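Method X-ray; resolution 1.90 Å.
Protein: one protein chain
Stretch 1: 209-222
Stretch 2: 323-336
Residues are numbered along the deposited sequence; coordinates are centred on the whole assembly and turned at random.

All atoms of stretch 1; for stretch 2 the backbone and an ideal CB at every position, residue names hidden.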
# COMPACT_ATOMS: atom_id res chain seq x y z
N ARG A 209 13.41 10.54 -4.39
CA ARG A 209 14.35 11.45 -3.74
C ARG A 209 13.65 12.46 -2.83
O ARG A 209 14.24 12.93 -1.87
CB ARG A 209 15.25 12.13 -4.76
CG ARG A 209 16.10 11.10 -5.50
CD ARG A 209 17.18 11.76 -6.34
NE ARG A 209 18.22 12.38 -5.51
CZ ARG A 209 19.30 13.02 -5.99
NH1 ARG A 209 19.50 13.14 -7.30
NH2 ARG A 209 20.18 13.55 -5.14
N PHE A 210 12.39 12.76 -3.12
CA PHE A 210 11.55 13.48 -2.16
C PHE A 210 11.53 12.72 -0.83
O PHE A 210 11.80 13.31 0.22
CB PHE A 210 10.13 13.71 -2.72
CG PHE A 210 9.12 14.09 -1.67
CD1 PHE A 210 9.05 15.39 -1.20
CD2 PHE A 210 8.27 13.13 -1.13
CE1 PHE A 210 8.12 15.74 -0.22
CE2 PHE A 210 7.34 13.47 -0.16
CZ PHE A 210 7.27 14.78 0.30
N MET A 211 11.27 11.41 -0.89
CA MET A 211 11.26 10.54 0.30
C MET A 211 12.63 10.51 0.97
O MET A 211 12.75 10.70 2.19
CB MET A 211 10.89 9.09 -0.04
CG MET A 211 9.52 8.88 -0.68
SD MET A 211 8.18 8.92 0.48
CE MET A 211 8.44 7.43 1.44
N GLU A 212 13.67 10.27 0.17
CA GLU A 212 15.02 10.13 0.69
C GLU A 212 15.55 11.38 1.37
O GLU A 212 16.10 11.29 2.47
CB GLU A 212 15.97 9.67 -0.41
CG GLU A 212 17.37 9.37 0.12
CD GLU A 212 18.21 8.59 -0.86
OE1 GLU A 212 18.95 7.70 -0.41
OE2 GLU A 212 18.13 8.87 -2.07
N ASP A 213 15.36 12.54 0.75
CA ASP A 213 15.87 13.80 1.29
C ASP A 213 15.19 14.18 2.59
O ASP A 213 15.79 14.90 3.38
CB ASP A 213 15.67 14.96 0.31
CG ASP A 213 16.53 14.83 -0.94
OD1 ASP A 213 17.43 13.97 -0.94
OD2 ASP A 213 16.27 15.56 -1.91
N ARG A 214 13.96 13.70 2.81
CA ARG A 214 13.23 13.97 4.06
C ARG A 214 13.21 12.79 5.04
O ARG A 214 12.51 12.83 6.05
CB ARG A 214 11.81 14.42 3.70
CG ARG A 214 11.78 15.78 3.05
CD ARG A 214 10.52 15.98 2.22
NE ARG A 214 10.62 17.21 1.44
CZ ARG A 214 11.35 17.37 0.34
NH1 ARG A 214 12.07 16.36 -0.16
NH2 ARG A 214 11.35 18.54 -0.29
N ASN A 215 13.99 11.75 4.75
CA ASN A 215 14.03 10.51 5.53
C ASN A 215 12.64 9.90 5.78
O ASN A 215 12.34 9.41 6.88
CB ASN A 215 14.80 10.74 6.84
CG ASN A 215 16.24 11.13 6.58
OD1 ASN A 215 16.98 10.39 5.96
ND2 ASN A 215 16.63 12.30 7.05
N LEU A 216 11.80 9.94 4.75
CA LEU A 216 10.45 9.42 4.88
C LEU A 216 10.43 7.91 4.78
O LEU A 216 11.25 7.29 4.08
CB LEU A 216 9.51 10.06 3.85
CG LEU A 216 9.41 11.59 3.92
CD1 LEU A 216 8.39 12.09 2.91
CD2 LEU A 216 9.08 12.13 5.31
N THR A 217 9.48 7.32 5.50
CA THR A 217 9.35 5.89 5.62
C THR A 217 8.31 5.34 4.65
O THR A 217 8.49 4.26 4.12
CB THR A 217 8.97 5.54 7.08
OG1 THR A 217 9.99 6.01 7.94
CG2 THR A 217 8.78 4.05 7.27
N TYR A 218 7.22 6.08 4.43
CA TYR A 218 6.08 5.51 3.72
C TYR A 218 5.18 6.59 3.19
O TYR A 218 5.00 7.63 3.83
CB TYR A 218 5.29 4.63 4.69
CG TYR A 218 4.19 3.79 4.13
CD1 TYR A 218 4.44 2.51 3.64
CD2 TYR A 218 2.86 4.23 4.18
CE1 TYR A 218 3.41 1.70 3.19
CE2 TYR A 218 1.82 3.43 3.73
CZ TYR A 218 2.09 2.17 3.24
OH TYR A 218 1.05 1.38 2.80
N GLY A 219 4.61 6.34 2.02
CA GLY A 219 3.66 7.22 1.40
C GLY A 219 2.42 6.48 0.94
O GLY A 219 2.53 5.36 0.41
N PHE A 220 1.26 7.10 1.13
CA PHE A 220 -0.03 6.54 0.75
C PHE A 220 -0.90 7.56 0.02
O PHE A 220 -0.63 8.76 0.07
CB PHE A 220 -0.77 6.04 2.00
CG PHE A 220 -1.32 7.13 2.87
CD1 PHE A 220 -0.51 7.80 3.77
CD2 PHE A 220 -2.67 7.49 2.79
CE1 PHE A 220 -1.01 8.80 4.58
CE2 PHE A 220 -3.18 8.50 3.60
CZ PHE A 220 -2.35 9.16 4.50
N THR A 221 -1.95 7.08 -0.65
CA THR A 221 -2.96 7.96 -1.25
C THR A 221 -4.36 7.82 -0.66
O THR A 221 -5.09 8.80 -0.62
CB THR A 221 -3.08 7.74 -2.77
OG1 THR A 221 -3.22 6.34 -3.02
CG2 THR A 221 -1.84 8.25 -3.49
N ILE A 222 -4.73 6.61 -0.23
CA ILE A 222 -6.10 6.29 0.22
C ILE A 222 -6.04 5.60 1.58
O ILE A 222 -5.09 4.86 1.87
CB ILE A 222 -6.83 5.45 -0.87
CG1 ILE A 222 -7.02 6.30 -2.13
CG2 ILE A 222 -8.18 4.92 -0.39
CD1 ILE A 222 -7.61 5.58 -3.34
N UNK A 323 2.09 -1.98 11.65
CA UNK A 323 3.55 -1.93 11.80
C UNK A 323 4.10 -0.51 11.77
O UNK A 323 4.91 -0.13 12.62
CB UNK A 323 4.22 -2.75 10.70
N UNK A 324 3.65 0.27 10.79
CA UNK A 324 4.00 1.69 10.69
C UNK A 324 3.52 2.47 11.90
O UNK A 324 4.27 3.26 12.48
CB UNK A 324 3.41 2.30 9.42
N UNK A 325 2.26 2.24 12.28
CA UNK A 325 1.65 2.96 13.40
C UNK A 325 2.25 2.68 14.76
O UNK A 325 2.11 3.50 15.66
CB UNK A 325 0.16 2.63 13.46
N UNK A 326 2.90 1.53 14.93
CA UNK A 326 3.56 1.18 16.19
C UNK A 326 5.07 1.40 16.20
O UNK A 326 5.62 1.74 17.25
CB UNK A 326 3.27 -0.29 16.52
N UNK A 327 5.72 1.21 15.06
CA UNK A 327 7.19 1.16 14.99
C UNK A 327 7.85 2.28 14.18
O UNK A 327 9.05 2.51 14.34
CB UNK A 327 7.61 -0.18 14.39
N UNK A 328 7.10 2.98 13.33
CA UNK A 328 7.64 4.11 12.59
C UNK A 328 7.41 5.42 13.33
O UNK A 328 6.67 5.48 14.31
CB UNK A 328 7.01 4.18 11.20
N UNK A 329 8.09 6.45 12.86
CA UNK A 329 7.86 7.83 13.25
C UNK A 329 6.73 8.35 12.35
O UNK A 329 6.91 8.46 11.14
CB UNK A 329 9.13 8.67 13.12
N UNK A 330 5.59 8.69 12.94
CA UNK A 330 4.42 9.15 12.18
C UNK A 330 4.71 10.40 11.33
O UNK A 330 4.08 10.59 10.29
CB UNK A 330 3.27 9.44 13.14
N UNK A 331 5.68 11.21 11.76
CA UNK A 331 6.12 12.37 10.98
C UNK A 331 6.78 11.96 9.67
O UNK A 331 6.84 12.77 8.77
CB UNK A 331 7.09 13.22 11.80
N UNK A 332 7.26 10.72 9.58
CA UNK A 332 7.88 10.19 8.36
C UNK A 332 6.93 9.41 7.46
O UNK A 332 7.38 8.74 6.52
CB UNK A 332 9.05 9.29 8.74
N UNK A 333 5.63 9.48 7.75
CA UNK A 333 4.59 8.90 6.89
C UNK A 333 3.90 10.06 6.19
O UNK A 333 3.57 11.06 6.84
CB UNK A 333 3.59 8.05 7.69
N UNK A 334 3.71 9.94 4.88
CA UNK A 334 3.28 11.07 4.06
C UNK A 334 2.06 10.72 3.21
O UNK A 334 2.00 9.65 2.60
CB UNK A 334 4.43 11.53 3.16
N UNK A 335 1.07 11.61 3.22
CA UNK A 335 -0.07 11.50 2.29
C UNK A 335 0.31 12.15 0.97
O UNK A 335 0.47 13.37 0.89
CB UNK A 335 -1.33 12.15 2.87
N UNK A 336 0.45 11.34 -0.07
CA UNK A 336 0.73 11.83 -1.43
C UNK A 336 -0.56 12.33 -2.05
O UNK A 336 -1.07 11.76 -3.01
CB UNK A 336 1.35 10.74 -2.30

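Positions 323, 325, 326 and 327 lie on a helix out of reach of stretch 1, leaving the choice open; they are Gly323, Gly325, Leu326 and Phe327. Position 324 directs its CB toward the Tyr218 ring, with the Thr217 methyl off to one side, across a gap that a branched or long apolar chain would fill. It is Leu324, whose CD1 sits over one face of the Tyr218 ring, 3.4 Å from its centroid, and CD2 lies 3.8 Å from Thr217 CG2.

At 328 the backbone leaves helical angles and the CB stands 4.3 Å from Thr217 CG2, so a small apolar residue suits; it is Ala328. Position 329 points sideways and is weakly constrained. Asp329 uses OD1 to accept a hydrogen bond from the N of 331, and a water joins Asp329 N (2.9 Å) to Thr217 OG1 (2.8 Å). Positions 330 and 331 have no stretch 1 atom near their CB; they are Ala330 and Ala331.

Position 332 points toward stretch 1, its CB 3.5 Å from Thr217 OG1, beside the carbonyls that follow the end of a helix. A long chain ending in a donor would suit. Lys332 extends past Asn215, and its NZ donates to Arg214 O at 3.1 Å. Its O accepts from Thr217 N at 2.7 Å, with a weak second bond from Tyr218 N at 3.4 Å.

From here the strands run parallel. Position 333 shares a sheet face with Tyr218 and Phe220, favouring an apolar, perhaps beta-branched, side chain. Val333 places CG1 4.2 Å from Tyr218 CD2, at the ring edge, and 4.3 Å from Phe220 CD1.

Position 334 projects from the other face, its CB 4.0 Å from Leu216 CD1; a flat or apolar group would fit. In His334, CD2 meets the edge of the Phe210 ring, 3.6 Å from CE2. His334 N donates to Tyr218 O (2.8 Å), and its O accepts from Phe220 N (3.0 Å).

At 335 the CB is 3.6 Å from Phe220 CZ, and Thr221 O offers an acceptor; an aromatic ring with a donor answers both. Trp335 lies nearly parallel to the Phe220 ring but slid aside, and its NE1 donates to Thr221 O at 3.1 Å.

Position 336 points toward stretch 1, where Gly219 leaves room beside Phe210 and Met211 for a large apolar group. Phe336 fills it: CD2 is 3.7 Å from Gly219 CA, where a CB would clash with the ring, and CZ is 3.8 Å from Met211 SD.

Stretch 2 323-336: GLGLFADAAKVHWF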
# COMPACT_ATOMS: atom_id res chain seq x y z
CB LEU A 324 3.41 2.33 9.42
CG LEU A 324 4.01 1.84 8.09
CD1 LEU A 324 3.07 2.12 6.93
CD2 LEU A 324 5.37 2.49 7.86
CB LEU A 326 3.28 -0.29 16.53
CG LEU A 326 1.81 -0.65 16.75
CD1 LEU A 326 1.69 -2.14 16.89
CD2 LEU A 326 1.25 0.08 17.96
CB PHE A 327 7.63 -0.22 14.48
CG PHE A 327 6.92 -1.36 15.17
CD1 PHE A 327 6.90 -1.44 16.57
CD2 PHE A 327 6.24 -2.34 14.43
CE1 PHE A 327 6.22 -2.47 17.21
CE2 PHE A 327 5.56 -3.37 15.07
CZ PHE A 327 5.56 -3.44 16.46
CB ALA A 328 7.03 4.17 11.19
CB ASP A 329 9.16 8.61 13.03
CG ASP A 329 9.08 10.07 13.40
OD1 ASP A 329 8.00 10.62 13.72
OD2 ASP A 329 10.16 10.69 13.36
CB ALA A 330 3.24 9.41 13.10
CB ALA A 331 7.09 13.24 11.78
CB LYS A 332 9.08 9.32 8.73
CG LYS A 332 10.14 9.99 9.59
CD LYS A 332 10.61 11.29 8.98
CE LYS A 332 11.97 11.72 9.52
NZ LYS A 332 12.23 13.13 9.10
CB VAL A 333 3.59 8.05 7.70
CG1 VAL A 333 2.45 7.53 6.81
CG2 VAL A 333 4.31 6.89 8.37
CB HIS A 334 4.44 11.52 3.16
CG HIS A 334 4.07 12.56 2.15
ND1 HIS A 334 3.69 13.84 2.50
CD2 HIS A 334 4.05 12.53 0.80
CE1 HIS A 334 3.45 14.55 1.42
NE2 HIS A 334 3.65 13.77 0.37
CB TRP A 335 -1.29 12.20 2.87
CG TRP A 335 -2.50 12.17 2.00
CD1 TRP A 335 -2.90 11.16 1.19
CD2 TRP A 335 -3.50 13.18 1.89
NE1 TRP A 335 -4.08 11.49 0.56
CE2 TRP A 335 -4.47 12.72 0.98
CE3 TRP A 335 -3.67 14.45 2.48
CZ2 TRP A 335 -5.59 13.48 0.63
CZ3 TRP A 335 -4.78 15.20 2.13
CH2 TRP A 335 -5.72 14.71 1.21
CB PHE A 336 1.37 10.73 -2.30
CG PHE A 336 2.86 10.64 -2.17
CD1 PHE A 336 3.67 11.61 -2.76
CD2 PHE A 336 3.45 9.62 -1.45
CE1 PHE A 336 5.05 11.53 -2.65
CE2 PHE A 336 4.83 9.55 -1.33
CZ PHE A 336 5.63 10.50 -1.93
O HOH W 1 9.93 5.99 10.70
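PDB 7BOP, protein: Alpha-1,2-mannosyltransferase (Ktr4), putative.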